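Local coordinates for protein processed glycerol phosphate lipoteichoic acid synthase 2 (PDB 2W8D) that is a lipoteichoic acid synthase family enzyme whose sulfatase-type domain, of the alkaline phosphatase clan, carries a magnesium ion at its metal site, at residues A[76-81]-A[88-93]; A[269-272]-A[278-281]; A[331-334]-A[340-343]; A[349-352]-A[357-360]; A[354-357]-A[362-365]. All blocks are in the same frame, centred on the assembly; numbering follows the deposited sequence.

Contact 1: residues A[76-81]-A[88-93]; sequences FHQTGQ and EFMMEN
The flat peptide group between Gln78 and Thr79 takes the methyl of Met90, a selenomethionine in this crystal, on one face: CE of Met90 lies almost straight above the carbonyl carbon, 3.6 Å from Gln78 C. At the rim of the same patch SE of Met90 comes up against Gln78 CB at 3.8 Å. On the helix the Phe89 ring has Asn93 CG over one face, near its rim, while Asn93 ND2 gives a hydrogen bond to Phe89 O (2.9 Å) that runs in the carbonyl plane onto a lone pair. Met90 reaches the loop because its chain stays straight through chi2 and turns only at the end (chi3 -83°), which sets CE down on the peptide. The same methyl touches Thr79 CG2 at 3.8 Å, the two side chains crossing at about a right angle. Thr79 OG1 instead pairs with His77 ND1 (3.0 Å) within the loop. The amide of Gln78 is spoken for outside the pair: OE1 takes Val311 N, and NE2 bonds to Pro345 O. Thr79 also rests on His259, a magnesium ligand, and its side chain is about 8 Å from the ion; the phosphothreonine at Thr84, another ligand, belongs to the connection from this loop into helix 86-93. Chemically, then, the helix meets the loop through van der Waals packing, with no polar bond between the two segments, and Thr79, resting on His259, is consistent with a second-shell place beside the metal site.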
loop_
_atom_site.group_PDB
_atom_site.type_symbol
_atom_site.label_atom_id
_atom_site.label_comp_id
_atom_site.label_asym_id
_atom_site.label_seq_id
_atom_site.Cartn_x
_atom_site.Cartn_y
_atom_site.Cartn_z
ATOM N N PHE A 76 6.642 -1.456 -5.824
ATOM C CA PHE A 76 6.908 -0.043 -5.806
ATOM C C PHE A 76 5.681 0.764 -5.359
ATOM O O PHE A 76 4.556 0.501 -5.803
ATOM C CB PHE A 76 7.361 0.409 -7.217
ATOM C CG PHE A 76 8.685 -0.195 -7.650
ATOM C CD1 PHE A 76 9.871 0.548 -7.563
ATOM C CD2 PHE A 76 8.750 -1.510 -8.142
ATOM C CE1 PHE A 76 11.110 -0.015 -7.941
ATOM C CE2 PHE A 76 9.980 -2.075 -8.527
ATOM C CZ PHE A 76 11.154 -1.324 -8.423
ATOM N N HIS A 77 5.898 1.795 -4.543
ATOM C CA HIS A 77 4.798 2.756 -4.309
ATOM C C HIS A 77 4.541 3.587 -5.589
ATOM O O HIS A 77 5.449 3.838 -6.367
ATOM C CB HIS A 77 5.074 3.654 -3.102
ATOM C CG HIS A 77 6.020 4.775 -3.398
ATOM N ND1 HIS A 77 5.588 6.008 -3.857
ATOM C CD2 HIS A 77 7.371 4.850 -3.316
ATOM C CE1 HIS A 77 6.635 6.792 -4.044
ATOM N NE2 HIS A 77 7.729 6.109 -3.739
ATOM N N GLN A 78 3.302 4.003 -5.808
ATOM C CA GLN A 78 2.991 4.783 -7.000
ATOM C C GLN A 78 2.338 6.108 -6.630
ATOM O O GLN A 78 1.604 6.679 -7.442
ATOM C CB GLN A 78 2.095 3.964 -7.947
ATOM C CG GLN A 78 2.741 2.636 -8.420
ATOM C CD GLN A 78 1.780 1.779 -9.182
ATOM O OE1 GLN A 78 0.783 1.297 -8.619
ATOM N NE2 GLN A 78 2.036 1.599 -10.480
ATOM N N THR A 79 2.626 6.595 -5.425
ATOM C CA THR A 79 2.003 7.775 -4.872
ATOM C C THR A 79 2.536 9.071 -5.443
ATOM O O THR A 79 3.647 9.118 -6.017
ATOM C CB THR A 79 2.139 7.846 -3.308
ATOM O OG1 THR A 79 3.508 8.005 -2.954
ATOM C CG2 THR A 79 1.550 6.584 -2.607
ATOM N N GLY A 80 1.716 10.115 -5.301
ATOM C CA GLY A 80 2.100 11.490 -5.636
ATOM C C GLY A 80 1.933 12.349 -4.377
ATOM O O GLY A 80 2.284 11.926 -3.233
ATOM N N GLN A 81 1.347 13.516 -4.532
ATOM C CA GLN A 81 1.268 14.417 -3.365
ATOM C C GLN A 81 0.308 14.053 -2.219
ATOM O O GLN A 81 0.396 14.623 -1.142
ATOM C CB GLN A 81 1.087 15.848 -3.804
ATOM C CG GLN A 81 2.202 16.275 -4.807
ATOM C CD GLN A 81 2.026 17.714 -5.289
ATOM O OE1 GLN A 81 0.949 18.118 -5.734
ATOM N NE2 GLN A 81 3.089 18.489 -5.174
ATOM N N GLU A 88 -3.606 4.549 0.148
ATOM C CA GLU A 88 -4.937 3.970 0.546
ATOM C C GLU A 88 -5.920 3.978 -0.629
ATOM O O GLU A 88 -6.696 3.025 -0.827
ATOM C CB GLU A 88 -5.609 4.735 1.700
ATOM C CG GLU A 88 -4.832 4.781 2.983
ATOM C CD GLU A 88 -5.647 5.475 4.067
ATOM O OE1 GLU A 88 -6.776 4.984 4.369
ATOM O OE2 GLU A 88 -5.161 6.518 4.579
ATOM N N PHE A 89 -5.898 5.044 -1.411
ATOM C CA PHE A 89 -6.805 5.131 -2.556
ATOM C C PHE A 89 -6.600 4.000 -3.565
ATOM O O PHE A 89 -7.554 3.440 -4.099
ATOM C CB PHE A 89 -6.621 6.472 -3.292
ATOM C CG PHE A 89 -7.608 6.673 -4.413
ATOM C CD1 PHE A 89 -8.941 6.934 -4.133
ATOM C CD2 PHE A 89 -7.193 6.599 -5.755
ATOM C CE1 PHE A 89 -9.862 7.154 -5.165
ATOM C CE2 PHE A 89 -8.108 6.788 -6.801
ATOM C CZ PHE A 89 -9.449 7.068 -6.497
HETATM N N MSE A 90 -5.340 3.682 -3.807
HETATM C CA MSE A 90 -4.965 2.603 -4.704
HETATM C C MSE A 90 -5.304 1.211 -4.158
HETATM O O MSE A 90 -5.723 0.360 -4.949
HETATM C CB MSE A 90 -3.493 2.730 -5.081
HETATM C CG MSE A 90 -3.299 3.883 -6.051
HETATM SE SE MSE A 90 -1.443 4.057 -6.666
HETATM C CE MSE A 90 -0.746 5.048 -5.159
HETATM N N MSE A 91 -5.146 0.996 -2.838
HETATM C CA MSE A 91 -5.506 -0.282 -2.201
HETATM C C MSE A 91 -6.983 -0.532 -2.377
HETATM O O MSE A 91 -7.373 -1.649 -2.649
HETATM C CB MSE A 91 -5.217 -0.322 -0.687
HETATM C CG MSE A 91 -3.776 -0.114 -0.292
HETATM SE SE MSE A 91 -2.559 -1.440 -1.067
HETATM C CE MSE A 91 -1.170 -0.246 -1.748
ATOM N N GLU A 92 -7.804 0.504 -2.203
ATOM C CA GLU A 92 -9.269 0.328 -2.285
ATOM C C GLU A 92 -9.815 0.393 -3.706
ATOM O O GLU A 92 -10.899 -0.081 -3.937
ATOM C CB GLU A 92 -10.049 1.337 -1.422
ATOM C CG GLU A 92 -9.720 1.466 0.081
ATOM C CD GLU A 92 -9.145 0.224 0.738
ATOM O OE1 GLU A 92 -9.555 -0.903 0.413
ATOM O OE2 GLU A 92 -8.280 0.370 1.614
ATOM N N ASN A 93 -9.087 0.979 -4.660
ATOM C CA ASN A 93 -9.705 1.235 -5.974
ATOM C C ASN A 93 -9.014 0.688 -7.198
ATOM O O ASN A 93 -9.651 0.552 -8.230
ATOM C CB ASN A 93 -9.959 2.727 -6.166
ATOM C CG ASN A 93 -10.926 3.255 -5.172
ATOM O OD1 ASN A 93 -12.120 3.026 -5.306
ATOM N ND2 ASN A 93 -10.428 3.963 -4.138
#

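Contact 2: residues A[269-272]-A[278-281]; sequences AMAK and EITD
Helix 267-273 and the segment that returns past it come closest at Ala271 and Glu278, whose CA atoms stand 5.1 Å apart, near enough for side chains to press on main chain. Ala271 points its methyl at the returning segment and sets CB 3.9 Å from Glu278 CA. One residue further on, Ile279 points back at the helix. Its CG1 lies anti to its own carbonyl carbon (chi1 -69°), and this carries the longer branch over the backbone of the helix: CG1 is 3.6 Å from Ala271 N, and CD1 is 3.8 Å from the same nitrogen. CG1 also fills the notch between two neighbouring side chains, with Met270 CB at 4.0 Å and Ala271 CB at 4.1 Å. Met270, a selenomethionine here, offers only the base of its side chain to this contact. Bends at chi2 and chi3 take the selenium end off toward Phe45, Ile262 and Leu287, so the residue links the turn to the neighbouring loops. Glu278, by contrast, points away from the helix and is exposed. Across the pair, therefore, aliphatic carbon meets carbon or main-chain N and O, with small Ala271 letting the chain pass close. Just beyond, Thr280 is the N-cap of helix 281-286: its OG1 caps a backbone N in the first turn, and Asp283 OD2 accepts from Thr280 N, a reciprocal pattern consistent with a capping box. Taken together this is a helix–loop–helix connection within the sulfatase-type domain, in which Ile279 packs back on the first helix and a capped helix follows.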
loop_
_atom_site.group_PDB
_atom_site.type_symbol
_atom_site.label_atom_id
_atom_site.label_comp_id
_atom_site.label_asym_id
_atom_site.label_seq_id
_atom_site.Cartn_x
_atom_site.Cartn_y
_atom_site.Cartn_z
ATOM N N ALA A 269 23.733 11.349 2.873
ATOM C CA ALA A 269 23.764 10.325 3.917
ATOM C C ALA A 269 23.330 8.950 3.381
ATOM O O ALA A 269 23.874 7.910 3.794
ATOM C CB ALA A 269 22.910 10.743 5.126
HETATM N N MSE A 270 22.372 8.946 2.458
HETATM C CA MSE A 270 21.873 7.701 1.891
HETATM C C MSE A 270 22.925 6.952 1.099
HETATM O O MSE A 270 22.870 5.742 1.032
HETATM C CB MSE A 270 20.634 7.922 1.018
HETATM C CG MSE A 270 19.413 8.107 1.812
HETATM SE SE MSE A 270 18.978 6.484 2.887
HETATM C CE MSE A 270 18.569 5.262 1.432
ATOM N N ALA A 271 23.864 7.662 0.481
ATOM C CA ALA A 271 25.001 7.005 -0.168
ATOM C C ALA A 271 25.884 6.256 0.835
ATOM O O ALA A 271 26.410 5.190 0.519
ATOM C CB ALA A 271 25.848 8.014 -0.966
ATOM N N LYS A 272 26.082 6.829 2.025
ATOM C CA LYS A 272 26.755 6.093 3.102
ATOM C C LYS A 272 25.935 4.902 3.573
ATOM O O LYS A 272 26.489 3.827 3.794
ATOM C CB LYS A 272 27.103 6.994 4.281
ATOM C CG LYS A 272 28.115 8.085 3.952
ATOM C CD LYS A 272 28.426 8.820 5.243
ATOM C CE LYS A 272 28.562 10.310 5.031
ATOM N NZ LYS A 272 29.867 10.630 4.456
ATOM N N GLU A 278 27.828 8.003 -4.458
ATOM C CA GLU A 278 26.765 8.969 -4.587
ATOM C C GLU A 278 25.475 8.229 -4.886
ATOM O O GLU A 278 25.495 7.083 -5.291
ATOM C CB GLU A 278 27.108 10.018 -5.673
ATOM C CG GLU A 278 26.651 9.648 -7.071
ATOM C CD GLU A 278 27.538 10.188 -8.179
ATOM O OE1 GLU A 278 27.576 11.439 -8.365
ATOM O OE2 GLU A 278 28.191 9.346 -8.871
ATOM N N ILE A 279 24.353 8.887 -4.633
ATOM C CA ILE A 279 23.037 8.407 -5.034
ATOM C C ILE A 279 22.707 9.077 -6.357
ATOM O O ILE A 279 22.515 10.284 -6.387
ATOM C CB ILE A 279 21.946 8.782 -3.974
ATOM C CG1 ILE A 279 22.129 8.002 -2.662
ATOM C CG2 ILE A 279 20.508 8.575 -4.521
ATOM C CD1 ILE A 279 22.246 6.498 -2.812
ATOM N N THR A 280 22.642 8.314 -7.442
ATOM C CA THR A 280 22.180 8.859 -8.743
ATOM C C THR A 280 20.633 8.853 -8.892
ATOM O O THR A 280 19.918 8.322 -8.032
ATOM C CB THR A 280 22.806 8.063 -9.906
ATOM O OG1 THR A 280 22.434 6.680 -9.788
ATOM C CG2 THR A 280 24.352 8.184 -9.916
ATOM N N ASP A 281 20.110 9.407 -9.983
ATOM C CA ASP A 281 18.664 9.315 -10.319
ATOM C C ASP A 281 18.218 7.871 -10.380
ATOM O O ASP A 281 17.152 7.524 -9.898
ATOM C CB ASP A 281 18.380 9.895 -11.718
ATOM C CG ASP A 281 18.328 11.423 -11.762
ATOM O OD1 ASP A 281 18.182 12.089 -10.715
ATOM O OD2 ASP A 281 18.444 11.953 -12.897
#

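Contact 3: residues A[331-334]-A[340-343]; sequences SGSD and HREV
This is a largely polar contact between two arms of the long loop that leads from helix 313-320 to strand 344-345, brought together where Ser333 faces His340. Ser333 OG lies near the edge of the imidazole and accepts from His340 ND1 at 3.0 Å, tilted 19° from the ring plane. The serine oxygen is carried to that spot because it stands opposite its own backbone nitrogen (chi1 166°). Arg341 N adds a second, weak bond to the same OG at 3.5 Å, and Asp19 OD2 is a further partner from outside. Beside this cluster, Asp334 O packs against His340 CB at 3.3 Å. Arg341 folds back on the loop through a bend at chi2 (88°), laying one face of its guanidinium over Ser333 CB, with NH1 4.0 Å from that carbon. Its NH2 makes salt bridges with Glu388, on helix 380-397, and Asp312, so the arginine ties the loop to that helix. On the other side of the imidazole, His340 NE2 bonds to Tyr307 O. With one ring nitrogen giving to a hydroxyl and the other meeting a carbonyl, the histidine probably carries both protons, and Asp19, linked through Ser333 OG, would probably favour a positive charge.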
loop_
_atom_site.group_PDB
_atom_site.type_symbol
_atom_site.label_atom_id
_atom_site.label_comp_id
_atom_site.label_asym_id
_atom_site.label_seq_id
_atom_site.Cartn_x
_atom_site.Cartn_y
_atom_site.Cartn_z
ATOM N N SER A 331 -7.093 -0.592 -12.697
ATOM C CA SER A 331 -5.866 -0.383 -13.445
ATOM C C SER A 331 -4.832 -1.471 -13.216
ATOM O O SER A 331 -3.995 -1.725 -14.087
ATOM C CB SER A 331 -5.259 0.974 -13.071
ATOM O OG SER A 331 -6.016 2.014 -13.679
ATOM N N GLY A 332 -4.887 -2.109 -12.048
ATOM C CA GLY A 332 -3.838 -3.048 -11.632
ATOM C C GLY A 332 -3.970 -4.478 -12.127
ATOM O O GLY A 332 -4.987 -4.893 -12.664
ATOM N N SER A 333 -2.913 -5.237 -11.941
ATOM C CA SER A 333 -2.861 -6.581 -12.460
ATOM C C SER A 333 -2.488 -7.498 -11.298
ATOM O O SER A 333 -1.528 -7.239 -10.615
ATOM C CB SER A 333 -1.821 -6.621 -13.587
ATOM O OG SER A 333 -1.479 -7.952 -13.931
ATOM N N ASP A 334 -3.308 -8.511 -11.035
ATOM C CA ASP A 334 -3.032 -9.535 -10.023
ATOM C C ASP A 334 -1.585 -10.019 -10.139
ATOM O O ASP A 334 -1.179 -10.557 -11.167
ATOM C CB ASP A 334 -4.015 -10.697 -10.210
ATOM C CG ASP A 334 -3.730 -11.901 -9.300
ATOM O OD1 ASP A 334 -2.862 -11.869 -8.416
ATOM O OD2 ASP A 334 -4.391 -12.923 -9.483
ATOM N N HIS A 340 0.646 -11.552 -15.479
ATOM C CA HIS A 340 0.869 -10.280 -14.753
ATOM C C HIS A 340 1.880 -9.356 -15.436
ATOM O O HIS A 340 3.020 -9.775 -15.645
ATOM C CB HIS A 340 1.304 -10.561 -13.300
ATOM C CG HIS A 340 1.803 -9.355 -12.561
ATOM N ND1 HIS A 340 0.997 -8.280 -12.242
ATOM C CD2 HIS A 340 3.031 -9.058 -12.074
ATOM C CE1 HIS A 340 1.709 -7.378 -11.589
ATOM N NE2 HIS A 340 2.943 -7.835 -11.463
ATOM N N ARG A 341 1.472 -8.120 -15.769
ATOM C CA ARG A 341 2.386 -7.153 -16.421
ATOM C C ARG A 341 3.416 -6.601 -15.444
ATOM O O ARG A 341 3.104 -6.391 -14.289
ATOM C CB ARG A 341 1.634 -6.034 -17.169
ATOM C CG ARG A 341 0.855 -5.020 -16.293
ATOM C CD ARG A 341 1.724 -3.830 -15.839
ATOM N NE ARG A 341 0.981 -2.940 -14.946
ATOM C CZ ARG A 341 0.821 -3.125 -13.634
ATOM N NH1 ARG A 341 1.354 -4.182 -13.026
ATOM N NH2 ARG A 341 0.102 -2.261 -12.931
ATOM N N GLU A 342 4.648 -6.376 -15.896
ATOM C CA GLU A 342 5.715 -5.966 -14.991
ATOM C C GLU A 342 6.324 -4.616 -15.313
ATOM O O GLU A 342 7.349 -4.256 -14.756
ATOM C CB GLU A 342 6.796 -7.027 -14.960
ATOM C CG GLU A 342 6.330 -8.286 -14.246
ATOM C CD GLU A 342 7.440 -9.287 -14.013
ATOM O OE1 GLU A 342 7.489 -10.295 -14.751
ATOM O OE2 GLU A 342 8.261 -9.064 -13.103
ATOM N N VAL A 343 5.687 -3.860 -16.193
ATOM C CA VAL A 343 6.120 -2.527 -16.516
ATOM C C VAL A 343 5.328 -1.609 -15.559
ATOM O O VAL A 343 4.125 -1.448 -15.721
ATOM C CB VAL A 343 5.814 -2.192 -18.003
ATOM C CG1 VAL A 343 6.359 -0.847 -18.363
ATOM C CG2 VAL A 343 6.417 -3.268 -18.972
#

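Contact 4: residues A[349-352]-A[357-360]; sequences GDFI and TKIS
Phe351 and Lys358 meet ring to chain: the base of the lysine side chain lies over one face of the phenyl, with Lys358 CB 4.1 Å from the ring centroid in a CH-pi contact. Phe351 holds its ring in the crowded position between its backbone N and carbonyl carbon (chi1 74°), which swings it back over the partner strand. Lys358 then runs on extended, its CD still 4.0 Å from Phe351 CE2, and delivers NZ to a salt bridge with Asp382 on helix 380-397. Between the two residues the strands are joined as an antiparallel hydrogen-bonded pair of a beta hairpin, Lys358 N to Phe351 O at 3.0 Å and Phe351 N to Lys358 O at 3.2 Å. On the opposite face of the sheet Ile352 lies alongside Thr357, pointing the same way, with Ile352 CD1 3.8 Å from Thr357 CG2; Gln286 of helix 281-286 touches both. Where the strands part, Asp350 leans across to Ile359 at about a right angle, and Ile359 CG2 and CD1 both touch Asp350 OD2. Asp350 OD1 accepts from Ser360 N at 3.1 Å, the donor standing 46° above the carboxylate plane.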
loop_
_atom_site.group_PDB
_atom_site.type_symbol
_atom_site.label_atom_id
_atom_site.label_comp_id
_atom_site.label_asym_id
_atom_site.label_seq_id
_atom_site.Cartn_x
_atom_site.Cartn_y
_atom_site.Cartn_z
ATOM N N GLY A 349 4.898 9.608 -14.574
ATOM C CA GLY A 349 5.179 9.182 -15.952
ATOM C C GLY A 349 6.513 8.446 -16.113
ATOM O O GLY A 349 6.699 7.757 -17.098
ATOM N N ASP A 350 7.458 8.616 -15.175
ATOM C CA ASP A 350 8.582 7.707 -15.061
ATOM C C ASP A 350 8.018 6.293 -14.906
ATOM O O ASP A 350 6.803 6.091 -14.693
ATOM C CB ASP A 350 9.462 8.060 -13.843
ATOM C CG ASP A 350 10.124 9.452 -13.981
ATOM O OD1 ASP A 350 10.036 10.082 -15.066
ATOM O OD2 ASP A 350 10.728 9.937 -13.008
ATOM N N PHE A 351 8.883 5.314 -15.068
ATOM C CA PHE A 351 8.476 3.942 -14.853
ATOM C C PHE A 351 9.634 3.040 -14.581
ATOM O O PHE A 351 10.780 3.425 -14.770
ATOM C CB PHE A 351 7.586 3.402 -15.991
ATOM C CG PHE A 351 8.306 3.096 -17.279
ATOM C CD1 PHE A 351 8.916 1.860 -17.478
ATOM C CD2 PHE A 351 8.265 3.998 -18.351
ATOM C CE1 PHE A 351 9.547 1.551 -18.706
ATOM C CE2 PHE A 351 8.883 3.700 -19.574
ATOM C CZ PHE A 351 9.520 2.482 -19.749
ATOM N N ILE A 352 9.326 1.836 -14.106
ATOM C CA ILE A 352 10.344 0.829 -13.918
ATOM C C ILE A 352 9.801 -0.500 -14.373
ATOM O O ILE A 352 8.618 -0.779 -14.215
ATOM C CB ILE A 352 10.861 0.776 -12.485
ATOM C CG1 ILE A 352 12.035 -0.208 -12.389
ATOM C CG2 ILE A 352 9.743 0.347 -11.489
ATOM C CD1 ILE A 352 12.890 0.011 -11.190
ATOM N N THR A 357 14.605 1.250 -16.445
ATOM C CA THR A 357 14.155 2.316 -15.572
ATOM C C THR A 357 14.248 3.680 -16.269
ATOM O O THR A 357 15.313 4.076 -16.780
ATOM C CB THR A 357 14.644 2.219 -14.074
ATOM O OG1 THR A 357 15.243 3.445 -13.619
ATOM C CG2 THR A 357 15.532 1.029 -13.794
ATOM N N LYS A 358 13.105 4.339 -16.383
ATOM C CA LYS A 358 13.021 5.612 -17.072
ATOM C C LYS A 358 12.782 6.723 -16.082
ATOM O O LYS A 358 11.761 6.715 -15.409
ATOM C CB LYS A 358 11.859 5.616 -18.055
ATOM C CG LYS A 358 12.013 6.710 -19.121
ATOM C CD LYS A 358 10.689 7.214 -19.594
ATOM C CE LYS A 358 10.861 8.134 -20.776
ATOM N NZ LYS A 358 9.528 8.486 -21.330
ATOM N N ILE A 359 13.689 7.695 -16.030
ATOM C CA ILE A 359 13.593 8.817 -15.085
ATOM C C ILE A 359 13.884 10.139 -15.813
ATOM O O ILE A 359 14.941 10.290 -16.441
ATOM C CB ILE A 359 14.571 8.633 -13.887
ATOM C CG1 ILE A 359 14.365 7.281 -13.207
ATOM C CG2 ILE A 359 14.414 9.760 -12.846
ATOM C CD1 ILE A 359 12.975 7.126 -12.384
ATOM N N SER A 360 12.932 11.079 -15.738
ATOM C CA SER A 360 12.993 12.371 -16.464
ATOM C C SER A 360 13.479 12.201 -17.887
ATOM O O SER A 360 14.390 12.907 -18.323
ATOM C CB SER A 360 13.892 13.400 -15.741
ATOM O OG SER A 360 13.768 13.232 -14.335
HETATM O O HOH W 1 11.509 12.190 -12.637
#

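Contact 5: residues A[354-357]-A[362-365]; sequences PKYT and KYYD
Tyr363 turns the edge of its ring toward the face of Tyr356, and this T-shaped pair (centroids 5.5 Å apart, planes at 70°) is the tight heart of the contact on one side of the sheet. Tyr363 CD1 meets Tyr356 CG and CB, each at 4.1 Å. The opposite face of the Tyr356 ring has Lys355 CD over it, 3.4 Å above the plane and near the rim, so the phenol is gripped from two sides. Its hydroxyl has partners too: Lys355 NZ gives to Tyr356 OH at 3.1 Å, and Asp378 N bonds to the same oxygen. Next to the rings the strands close as a hydrogen-bonded antiparallel pair, Thr357 N to Tyr364 O at 2.9 Å and Tyr364 N to Thr357 O at 2.8 Å. The Tyr364 ring brings CD2 in plane to Thr357 O, 3.3 Å away. Thr357 OG1 is buried here without a polar partner in the model. Toward solvent things are looser. Asp365 is paired with Tyr356 without hydrogen bonds and their side chains diverge; Asp365 OD1 gets no nearer than 3.7 Å to Lys355 O, while OD2 bonds to Thr368. The exposed lysines Lys355 and Lys362 lie at opposite ends of the pair. Helix 281-286 lies against Thr357 and Tyr364, helix 380-397 against Tyr356 and Tyr363, and Leu372 of strand 371-372 touches the side chains of Tyr356 and Tyr363, placing this hairpin inside an antiparallel meander between two helices.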
loop_
_atom_site.group_PDB
_atom_site.type_symbol
_atom_site.label_atom_id
_atom_site.label_comp_id
_atom_site.label_asym_id
_atom_site.label_seq_id
_atom_site.Cartn_x
_atom_site.Cartn_y
_atom_site.Cartn_z
ATOM N N PRO A 354 11.485 -4.852 -15.460
ATOM C CA PRO A 354 12.703 -5.657 -15.373
ATOM C C PRO A 354 13.740 -5.212 -16.394
ATOM O O PRO A 354 14.926 -5.296 -16.128
ATOM C CB PRO A 354 12.212 -7.085 -15.673
ATOM C CG PRO A 354 10.772 -7.077 -15.253
ATOM C CD PRO A 354 10.271 -5.689 -15.526
ATOM N N LYS A 355 13.283 -4.749 -17.547
ATOM C CA LYS A 355 14.170 -4.220 -18.579
ATOM C C LYS A 355 14.712 -2.790 -18.337
ATOM O O LYS A 355 15.922 -2.555 -18.409
ATOM C CB LYS A 355 13.469 -4.255 -19.948
ATOM C CG LYS A 355 14.416 -4.688 -21.061
ATOM C CD LYS A 355 13.893 -4.260 -22.420
ATOM C CE LYS A 355 14.656 -4.893 -23.556
ATOM N NZ LYS A 355 14.018 -4.479 -24.834
ATOM N N TYR A 356 13.812 -1.850 -18.068
ATOM C CA TYR A 356 14.163 -0.427 -18.104
ATOM C C TYR A 356 13.756 0.316 -16.865
ATOM O O TYR A 356 12.693 0.044 -16.284
ATOM C CB TYR A 356 13.413 0.282 -19.242
ATOM C CG TYR A 356 13.707 -0.186 -20.620
ATOM C CD1 TYR A 356 15.011 -0.262 -21.096
ATOM C CD2 TYR A 356 12.671 -0.503 -21.484
ATOM C CE1 TYR A 356 15.268 -0.657 -22.410
ATOM C CE2 TYR A 356 12.912 -0.902 -22.766
ATOM C CZ TYR A 356 14.203 -0.974 -23.231
ATOM O OH TYR A 356 14.405 -1.389 -24.528
ATOM N N THR A 357 14.605 1.250 -16.445
ATOM C CA THR A 357 14.155 2.316 -15.572
ATOM C C THR A 357 14.248 3.680 -16.269
ATOM O O THR A 357 15.313 4.076 -16.780
ATOM C CB THR A 357 14.644 2.219 -14.074
ATOM O OG1 THR A 357 15.243 3.445 -13.619
ATOM C CG2 THR A 357 15.532 1.029 -13.794
ATOM N N LYS A 362 15.340 9.922 -19.258
ATOM C CA LYS A 362 16.506 9.071 -19.473
ATOM C C LYS A 362 16.191 7.582 -19.189
ATOM O O LYS A 362 15.433 7.251 -18.269
ATOM C CB LYS A 362 17.677 9.544 -18.616
ATOM C CG LYS A 362 18.280 10.845 -19.086
ATOM C CD LYS A 362 19.307 11.321 -18.052
ATOM C CE LYS A 362 20.342 12.287 -18.630
ATOM N NZ LYS A 362 19.742 13.591 -19.024
ATOM N N TYR A 363 16.802 6.699 -19.972
ATOM C CA TYR A 363 16.634 5.271 -19.769
ATOM C C TYR A 363 17.900 4.603 -19.254
ATOM O O TYR A 363 19.009 4.831 -19.757
ATOM C CB TYR A 363 16.277 4.569 -21.059
ATOM C CG TYR A 363 14.871 4.741 -21.536
ATOM C CD1 TYR A 363 13.869 3.838 -21.159
ATOM C CD2 TYR A 363 14.539 5.760 -22.424
ATOM C CE1 TYR A 363 12.564 3.980 -21.642
ATOM C CE2 TYR A 363 13.255 5.900 -22.891
ATOM C CZ TYR A 363 12.279 5.005 -22.506
ATOM O OH TYR A 363 10.991 5.152 -22.983
ATOM N N TYR A 364 17.703 3.718 -18.289
ATOM C CA TYR A 364 18.786 2.951 -17.748
ATOM C C TYR A 364 18.421 1.496 -17.824
ATOM O O TYR A 364 17.227 1.147 -17.791
ATOM C CB TYR A 364 19.021 3.324 -16.292
ATOM C CG TYR A 364 19.228 4.794 -16.063
ATOM C CD1 TYR A 364 20.500 5.335 -15.970
ATOM C CD2 TYR A 364 18.137 5.638 -15.916
ATOM C CE1 TYR A 364 20.679 6.708 -15.752
ATOM C CE2 TYR A 364 18.303 7.004 -15.686
ATOM C CZ TYR A 364 19.561 7.523 -15.597
ATOM O OH TYR A 364 19.680 8.868 -15.385
ATOM N N ASP A 365 19.446 0.650 -17.922
ATOM C CA ASP A 365 19.223 -0.772 -17.777
ATOM C C ASP A 365 18.871 -1.059 -16.315
ATOM O O ASP A 365 19.640 -0.745 -15.414
ATOM C CB ASP A 365 20.457 -1.578 -18.199
ATOM C CG ASP A 365 20.253 -3.067 -18.008
ATOM O OD1 ASP A 365 19.406 -3.653 -18.725
ATOM O OD2 ASP A 365 20.915 -3.645 -17.118
#

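In the fold
Contact 1 is the deepest, about 6 Å from the chain's centre and close to the magnesium site, and its packing is without polar bonds. Contact 2, about 25 Å out, is also buried and apolar but closes a peripheral turn; Asp281, its last residue, touches contact 4 at Ile359 and contact 5 at Tyr364. Contacts 3, 4 and 5 are only partly buried. Contacts 4 and 5 share Thr357 and strand 356-359, mixing strand pairing with aromatic packing, and Phe351 of contact 4 meets Tyr363 and Tyr356. Contact 3, polar and charged, precedes the sheet and reaches it through Val343 on Phe351. Phe76 of contact 1 packs on Ile352, joining the core to the meander.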